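PDB 1JX7: hypothetical protein YCHN from Escherichia coli, which is of unknown function but belongs to the DsrE/DsrF-like family and assembles into a homohexamer built as a dimer of trimers. Local coordinates for residues Q2-V7 / I26-Q31; N20-A25 / Y59-M64; Q63-L68 / P91-V96. All blocks are in the same frame, centred on the assembly; numbering follows the deposited sequence.

Interaction 1: Q2-V7 / I26-Q31; sequences QKIVIV and IALREQ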
# COMPACT_ATOMS: atom_id res chain seq x y z
N GLN A 2 -15.69 2.50 -29.45
CA GLN A 2 -14.58 2.02 -28.64
C GLN A 2 -15.05 1.54 -27.28
O GLN A 2 -15.84 2.21 -26.62
CB GLN A 2 -13.55 3.13 -28.44
CG GLN A 2 -12.43 2.74 -27.53
CD GLN A 2 -11.32 3.77 -27.50
OE1 GLN A 2 -10.34 3.60 -26.79
NE2 GLN A 2 -11.48 4.85 -28.27
N LYS A 3 -14.54 0.38 -26.86
CA LYS A 3 -14.92 -0.18 -25.58
C LYS A 3 -13.77 -0.06 -24.58
O LYS A 3 -12.68 -0.61 -24.79
CB LYS A 3 -15.33 -1.64 -25.72
CG LYS A 3 -16.60 -1.83 -26.53
CD LYS A 3 -17.21 -3.22 -26.36
CE LYS A 3 -17.71 -3.44 -24.94
NZ LYS A 3 -18.47 -4.71 -24.77
N ILE A 4 -14.02 0.67 -23.51
CA ILE A 4 -13.02 0.86 -22.47
C ILE A 4 -13.51 0.35 -21.13
O ILE A 4 -14.56 0.78 -20.63
CB ILE A 4 -12.64 2.34 -22.32
CG1 ILE A 4 -11.85 2.80 -23.54
CG2 ILE A 4 -11.87 2.55 -21.04
CD1 ILE A 4 -11.58 4.29 -23.54
N VAL A 5 -12.75 -0.57 -20.54
CA VAL A 5 -13.11 -1.12 -19.24
C VAL A 5 -12.14 -0.54 -18.22
O VAL A 5 -10.94 -0.42 -18.48
CB VAL A 5 -12.99 -2.66 -19.21
CG1 VAL A 5 -13.24 -3.18 -17.81
CG2 VAL A 5 -13.97 -3.28 -20.19
N ILE A 6 -12.68 -0.15 -17.07
CA ILE A 6 -11.86 0.40 -15.99
C ILE A 6 -12.06 -0.47 -14.77
O ILE A 6 -13.18 -0.74 -14.35
CB ILE A 6 -12.26 1.85 -15.65
CG1 ILE A 6 -11.64 2.82 -16.66
CG2 ILE A 6 -11.83 2.19 -14.21
CD1 ILE A 6 -11.80 4.29 -16.29
N VAL A 7 -10.97 -0.94 -14.18
CA VAL A 7 -11.08 -1.75 -12.99
C VAL A 7 -10.49 -0.96 -11.82
O VAL A 7 -9.68 -0.06 -12.03
CB VAL A 7 -10.34 -3.09 -13.15
CG1 VAL A 7 -10.88 -4.09 -12.14
CG2 VAL A 7 -10.53 -3.63 -14.56
N ILE A 26 -14.92 9.99 -15.56
CA ILE A 26 -15.81 11.10 -15.85
C ILE A 26 -15.20 11.91 -16.99
O ILE A 26 -15.90 12.48 -17.82
CB ILE A 26 -16.00 12.00 -14.60
CG1 ILE A 26 -16.61 11.18 -13.44
CG2 ILE A 26 -16.88 13.18 -14.95
CD1 ILE A 26 -16.70 11.91 -12.08
N ALA A 27 -13.86 11.94 -17.02
CA ALA A 27 -13.13 12.69 -18.03
C ALA A 27 -13.22 12.03 -19.39
O ALA A 27 -13.34 12.72 -20.41
CB ALA A 27 -11.68 12.84 -17.62
N LEU A 28 -13.13 10.71 -19.42
CA LEU A 28 -13.20 10.00 -20.69
C LEU A 28 -14.54 10.26 -21.35
O LEU A 28 -14.62 10.50 -22.56
CB LEU A 28 -13.00 8.50 -20.46
CG LEU A 28 -11.55 8.18 -20.04
CD1 LEU A 28 -11.43 6.75 -19.59
CD2 LEU A 28 -10.62 8.49 -21.20
N ARG A 29 -15.59 10.23 -20.55
CA ARG A 29 -16.93 10.48 -21.06
C ARG A 29 -17.07 11.91 -21.57
O ARG A 29 -17.63 12.13 -22.64
CB ARG A 29 -17.98 10.21 -19.98
CG ARG A 29 -18.75 8.93 -20.19
CD ARG A 29 -19.18 8.79 -21.65
NE ARG A 29 -20.02 7.62 -21.88
CZ ARG A 29 -21.28 7.52 -21.47
NH1 ARG A 29 -21.84 8.52 -20.80
NH2 ARG A 29 -21.98 6.42 -21.71
N GLU A 30 -16.55 12.89 -20.82
CA GLU A 30 -16.65 14.28 -21.25
C GLU A 30 -15.94 14.49 -22.60
O GLU A 30 -16.25 15.44 -23.32
CB GLU A 30 -16.04 15.23 -20.21
CG GLU A 30 -16.71 15.17 -18.85
CD GLU A 30 -16.34 16.36 -17.96
OE1 GLU A 30 -15.14 16.73 -17.95
OE2 GLU A 30 -17.23 16.90 -17.28
N GLN A 31 -15.00 13.62 -22.93
CA GLN A 31 -14.27 13.72 -24.19
C GLN A 31 -15.12 13.12 -25.28
O GLN A 31 -15.18 13.65 -26.40
CB GLN A 31 -12.95 12.95 -24.11
CG GLN A 31 -11.93 13.60 -23.22
CD GLN A 31 -11.40 14.88 -23.80
OE1 GLN A 31 -10.79 14.89 -24.87
NE2 GLN A 31 -11.65 15.99 -23.10
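Leu28, on helix 17-31, reaches down onto Ile4 and Ile6 of strand 3-8, and these three buried residues make the whole contact. It is the first strand-to-helix packing of a beta-alpha-beta unit, strand 3-8, helix 17-31 and strand 36-41, in the parallel sheet of this alpha/beta fold. The spacing is that of a helix lying on a sheet: the nearest pair of CA atoms, Ile4 CA and Leu28 CA, is 9.3 Å apart, so the layers meet through side chains alone. Ile4 and Ile6, two apart in the strand, both point toward the helix, and Leu28 CD1 comes down between them. Its distance to Ile6 CD1 is 4.1 Å, and the two side chains meet tip to tip. Toward Ile4 the nearest atoms are farther apart, Leu28 CD1 to Ile4 CG2 4.5 Å, although Ile4 buries more surface than Ile6. The two directions open an angle of about 72° at the leucine methyl. Ile6 carries CG1 beside its backbone N (chi1 -81°), and the extended chain beyond brings CD1 up toward the helix. Apolar neighbours surround it: Leu115 of strand 113-116 touches both isoleucines, Leu39 of strand 36-41 touches Ile6, and Leu109 of a second subunit packs on Ile4. One turn earlier on the helix, Ala25 CB packs against the same Ile6 CD1.

Interaction 2: N20-A25 / Y59-M64; sequences NSLRLA and YNIQQM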
# COMPACT_ATOMS: atom_id res chain seq x y z
N ASN A 20 -8.89 8.59 -8.37
CA ASN A 20 -8.34 8.88 -9.68
C ASN A 20 -9.05 8.12 -10.81
O ASN A 20 -9.23 8.66 -11.90
CB ASN A 20 -6.84 8.57 -9.73
CG ASN A 20 -6.01 9.63 -9.03
OD1 ASN A 20 -6.40 10.80 -8.98
ND2 ASN A 20 -4.85 9.24 -8.52
N SER A 21 -9.45 6.88 -10.53
CA SER A 21 -10.13 6.07 -11.52
C SER A 21 -11.40 6.74 -11.97
O SER A 21 -11.66 6.83 -13.16
CB SER A 21 -10.49 4.71 -10.93
OG SER A 21 -9.36 3.87 -10.94
N LEU A 22 -12.16 7.22 -11.00
CA LEU A 22 -13.43 7.89 -11.26
C LEU A 22 -13.25 9.25 -11.94
O LEU A 22 -14.03 9.63 -12.80
CB LEU A 22 -14.20 8.06 -9.95
CG LEU A 22 -14.56 6.72 -9.31
CD1 LEU A 22 -15.31 6.94 -8.01
CD2 LEU A 22 -15.40 5.91 -10.29
N ARG A 23 -12.20 9.97 -11.54
CA ARG A 23 -11.93 11.27 -12.12
C ARG A 23 -11.59 11.08 -13.60
O ARG A 23 -12.02 11.84 -14.43
CB ARG A 23 -10.78 11.94 -11.37
CG ARG A 23 -10.69 13.42 -11.63
CD ARG A 23 -9.69 14.10 -10.72
NE ARG A 23 -8.31 13.65 -10.93
CZ ARG A 23 -7.27 14.13 -10.28
NH1 ARG A 23 -7.44 15.08 -9.37
NH2 ARG A 23 -6.04 13.67 -10.53
N LEU A 24 -10.82 10.03 -13.91
CA LEU A 24 -10.42 9.73 -15.28
C LEU A 24 -11.64 9.25 -16.06
O LEU A 24 -11.80 9.56 -17.24
CB LEU A 24 -9.35 8.64 -15.29
CG LEU A 24 -8.43 8.55 -16.52
CD1 LEU A 24 -7.61 7.27 -16.43
CD2 LEU A 24 -9.22 8.54 -17.79
N ALA A 25 -12.49 8.48 -15.39
CA ALA A 25 -13.70 7.94 -16.00
C ALA A 25 -14.67 9.04 -16.44
O ALA A 25 -15.18 9.02 -17.56
CB ALA A 25 -14.40 7.00 -15.02
N TYR A 59 -13.32 15.29 -1.65
CA TYR A 59 -14.17 14.69 -2.66
C TYR A 59 -15.23 13.73 -2.13
O TYR A 59 -15.15 13.26 -0.98
CB TYR A 59 -13.32 14.01 -3.76
CG TYR A 59 -12.43 12.87 -3.31
CD1 TYR A 59 -12.96 11.64 -2.94
CD2 TYR A 59 -11.04 13.02 -3.28
CE1 TYR A 59 -12.13 10.58 -2.56
CE2 TYR A 59 -10.21 11.99 -2.91
CZ TYR A 59 -10.76 10.77 -2.54
OH TYR A 59 -9.92 9.75 -2.16
N ASN A 60 -16.23 13.48 -2.96
CA ASN A 60 -17.32 12.60 -2.59
C ASN A 60 -17.51 11.52 -3.66
O ASN A 60 -18.13 11.74 -4.70
CB ASN A 60 -18.60 13.39 -2.43
CG ASN A 60 -19.72 12.57 -1.84
OD1 ASN A 60 -19.87 12.48 -0.63
ND2 ASN A 60 -20.50 11.94 -2.71
N ILE A 61 -16.96 10.34 -3.37
CA ILE A 61 -17.02 9.21 -4.26
C ILE A 61 -18.44 8.85 -4.68
O ILE A 61 -18.68 8.41 -5.82
CB ILE A 61 -16.31 8.05 -3.61
CG1 ILE A 61 -14.80 8.33 -3.69
CG2 ILE A 61 -16.68 6.74 -4.25
CD1 ILE A 61 -14.00 7.64 -2.63
N GLN A 62 -19.39 9.06 -3.78
CA GLN A 62 -20.77 8.75 -4.11
C GLN A 62 -21.22 9.57 -5.30
O GLN A 62 -21.77 9.04 -6.26
CB GLN A 62 -21.67 9.05 -2.92
CG GLN A 62 -22.75 8.03 -2.74
CD GLN A 62 -24.02 8.63 -2.21
OE1 GLN A 62 -24.78 9.24 -2.95
NE2 GLN A 62 -24.25 8.46 -0.91
N GLN A 63 -20.96 10.88 -5.25
CA GLN A 63 -21.34 11.80 -6.32
C GLN A 63 -20.68 11.46 -7.65
O GLN A 63 -21.33 11.56 -8.70
CB GLN A 63 -20.98 13.24 -5.95
CG GLN A 63 -21.13 14.23 -7.12
CD GLN A 63 -20.50 15.59 -6.85
OE1 GLN A 63 -21.07 16.43 -6.15
NE2 GLN A 63 -19.32 15.81 -7.41
N MSE A 64 -19.41 11.08 -7.61
CA MSE A 64 -18.68 10.73 -8.82
C MSE A 64 -19.27 9.50 -9.49
O MSE A 64 -19.19 9.33 -10.71
CB MSE A 64 -17.19 10.54 -8.51
CG MSE A 64 -16.48 11.84 -8.16
SE MSE A 64 -14.80 11.62 -7.59
CE MSE A 64 -15.14 10.84 -6.18
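Helices 17-31 and 61-70 come close at Leu22 and Met64, whose CA atoms are 6.4 Å apart; Leu22 CA and Ile61 CA are already 8.0 Å apart, so the backbones come closest at Met64, and Ile61 stands farther off. This is helix-to-helix packing within one layer of the alpha/beta fold, between the helices that follow the adjacent parallel strands 3-8 and 36-41. Segment 20-25 lies wholly within its helix. In segment 59-64 the helix is just starting: Asn60 holds the N-cap position and its O accepts the bond from Met64 N. The contact across the segments is apolar. Leu22 points toward the partner helix, and its CD1 touches two residues one turn apart, Ile61 CG2 at 4.0 Å and Met64 CB at 4.1 Å. These two directions are about 90° apart at the methyl, and the leucine side chain also crosses each partner at roughly a right angle. Ile61 offers its CG2 branch, which lies anti to the backbone N, rather than its longer CG1 arm. Nearby, Tyr59 stacks on Phe19, and the hydroxyl of Tyr13 bonds Ile61 N at the helix start. On helix 17-31, Asn20 ND2 is hydrogen-bonded to Ser43 OG of a second subunit. Selenomethionine Met64 keeps CG anti to its carbonyl carbon (chi1 -70°) and runs on extended at chi2 (173°), which puts Met64 SE 4.3 Å from Leu22 CB; the bend at chi3 turns only CE.

Interaction 3: Q63-L68 / P91-V96; sequences QMLEIL and PLIDGV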
# COMPACT_ATOMS: atom_id res chain seq x y z
N GLN A 63 -20.96 10.88 -5.25
CA GLN A 63 -21.34 11.80 -6.32
C GLN A 63 -20.68 11.46 -7.65
O GLN A 63 -21.33 11.56 -8.70
CB GLN A 63 -20.98 13.24 -5.95
CG GLN A 63 -21.13 14.23 -7.12
CD GLN A 63 -20.50 15.59 -6.85
OE1 GLN A 63 -21.07 16.43 -6.15
NE2 GLN A 63 -19.32 15.81 -7.41
N MSE A 64 -19.41 11.08 -7.61
CA MSE A 64 -18.68 10.73 -8.82
C MSE A 64 -19.27 9.50 -9.49
O MSE A 64 -19.19 9.33 -10.71
CB MSE A 64 -17.19 10.54 -8.51
CG MSE A 64 -16.48 11.84 -8.16
SE MSE A 64 -14.80 11.62 -7.59
CE MSE A 64 -15.14 10.84 -6.18
N LEU A 65 -19.88 8.62 -8.70
CA LEU A 65 -20.49 7.42 -9.25
C LEU A 65 -21.87 7.74 -9.82
O LEU A 65 -22.31 7.12 -10.78
CB LEU A 65 -20.61 6.34 -8.15
CG LEU A 65 -19.31 5.55 -7.96
CD1 LEU A 65 -19.43 4.63 -6.76
CD2 LEU A 65 -19.01 4.75 -9.23
N GLU A 66 -22.55 8.71 -9.23
CA GLU A 66 -23.86 9.10 -9.71
C GLU A 66 -23.69 9.83 -11.03
O GLU A 66 -24.52 9.69 -11.95
CB GLU A 66 -24.56 9.96 -8.66
CG GLU A 66 -24.60 9.26 -7.31
CD GLU A 66 -25.52 9.92 -6.32
OE1 GLU A 66 -25.45 11.17 -6.16
OE2 GLU A 66 -26.31 9.20 -5.68
N ILE A 67 -22.62 10.60 -11.14
CA ILE A 67 -22.31 11.32 -12.37
C ILE A 67 -22.12 10.30 -13.50
O ILE A 67 -22.56 10.51 -14.62
CB ILE A 67 -21.00 12.15 -12.23
CG1 ILE A 67 -21.18 13.25 -11.19
CG2 ILE A 67 -20.61 12.76 -13.56
CD1 ILE A 67 -19.94 14.06 -10.93
N LEU A 68 -21.45 9.19 -13.18
CA LEU A 68 -21.22 8.14 -14.16
C LEU A 68 -22.44 7.27 -14.42
O LEU A 68 -22.71 6.89 -15.56
CB LEU A 68 -20.05 7.26 -13.73
CG LEU A 68 -18.61 7.74 -13.98
CD1 LEU A 68 -17.63 6.83 -13.25
CD2 LEU A 68 -18.31 7.74 -15.48
N PRO A 91 -28.09 -1.12 0.70
CA PRO A 91 -28.59 -0.24 -0.36
C PRO A 91 -27.41 0.35 -1.13
O PRO A 91 -26.56 1.03 -0.55
CB PRO A 91 -29.36 0.82 0.42
CG PRO A 91 -29.75 0.11 1.70
CD PRO A 91 -28.49 -0.62 2.03
N LEU A 92 -27.35 0.08 -2.42
CA LEU A 92 -26.27 0.61 -3.24
C LEU A 92 -26.74 1.85 -3.95
O LEU A 92 -27.92 2.06 -4.12
CB LEU A 92 -25.82 -0.41 -4.30
CG LEU A 92 -25.08 -1.71 -3.94
CD1 LEU A 92 -23.97 -1.41 -2.95
CD2 LEU A 92 -26.05 -2.70 -3.35
N ILE A 93 -25.78 2.68 -4.34
CA ILE A 93 -26.06 3.91 -5.09
C ILE A 93 -26.78 3.42 -6.33
O ILE A 93 -26.54 2.31 -6.79
CB ILE A 93 -24.74 4.61 -5.48
CG1 ILE A 93 -23.91 4.88 -4.22
CG2 ILE A 93 -25.04 5.90 -6.21
CD1 ILE A 93 -22.55 5.51 -4.49
N ASP A 94 -27.66 4.25 -6.88
CA ASP A 94 -28.44 3.87 -8.05
C ASP A 94 -27.83 2.88 -9.04
O ASP A 94 -27.81 1.68 -8.79
CB ASP A 94 -28.90 5.12 -8.80
CG ASP A 94 -30.00 5.85 -8.06
OD1 ASP A 94 -30.93 5.18 -7.56
OD2 ASP A 94 -29.95 7.10 -7.98
N GLY A 95 -27.35 3.39 -10.18
CA GLY A 95 -26.80 2.51 -11.19
C GLY A 95 -25.81 1.44 -10.75
O GLY A 95 -25.52 0.52 -11.51
N VAL A 96 -25.28 1.55 -9.54
CA VAL A 96 -24.32 0.58 -9.05
C VAL A 96 -24.94 -0.80 -8.90
O VAL A 96 -26.04 -0.93 -8.40
CB VAL A 96 -23.75 1.04 -7.69
CG1 VAL A 96 -22.95 -0.09 -7.04
CG2 VAL A 96 -22.87 2.26 -7.91
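Ile93 uses two branches against helix 61-70, one for each of two successive helix residues. Its CD1 meets Leu65 CD1 at 4.0 Å, while its CG2 rests on Glu66, and both helix side chains cross it at about a right angle. The split follows from its first torsion (chi1 -56°), which places CG1 beside the backbone N and CG2 anti to it. Val96 adds the second apolar touch on the leucine, its CG2 lying 4.3 Å from Leu65 CD1. At the partly exposed margin, Glu66 lies with both CG and OE2 3.6 Å from Ile93 CG2. Glu66 OE2 is 4.8 Å from Asp94 OD2, a pairing of like charges that might make protonation of either slightly easier. Further out, the chain turns tightly between Ile93 and Val96, where Val96 N makes a weak bond to Ile93 O; backbone bonding of Ile93 with Gly49, and a hydrogen bond from the Arg51 side chain (NH1) to Leu92 O, tether it. The turn packs against helix 61-70 and leads into strand 96-99; Leu65 and Val96 both reach Val75 of strand 75-78, while Met64 and Leu68 turn to helix 17-31.

How the interactions relate
From the N terminus, interaction 1 closes the first loop, bringing helix 17-31 back over strand 3-8. Before it is complete, interaction 2 has opened on residues 20-25 of the same helix, so the two cross along the chain; interaction 2 then spans strand 36-41 and a long connection before closing at 59-64. Interaction 3 starts where that one ends, sharing Gln63 and Met64, and closes at 91-96 after strand 75-78 and helix 79-84; it follows interaction 1 in series. Helix 17-31 joins interactions 1 and 2, helix 61-70 joins 2 and 3, and Ile26 bridges outward to Ile67 and Leu68. Together they tie strand 3-8, two helices and the lead-in to strand 96-99, outermost in this chain's sheet.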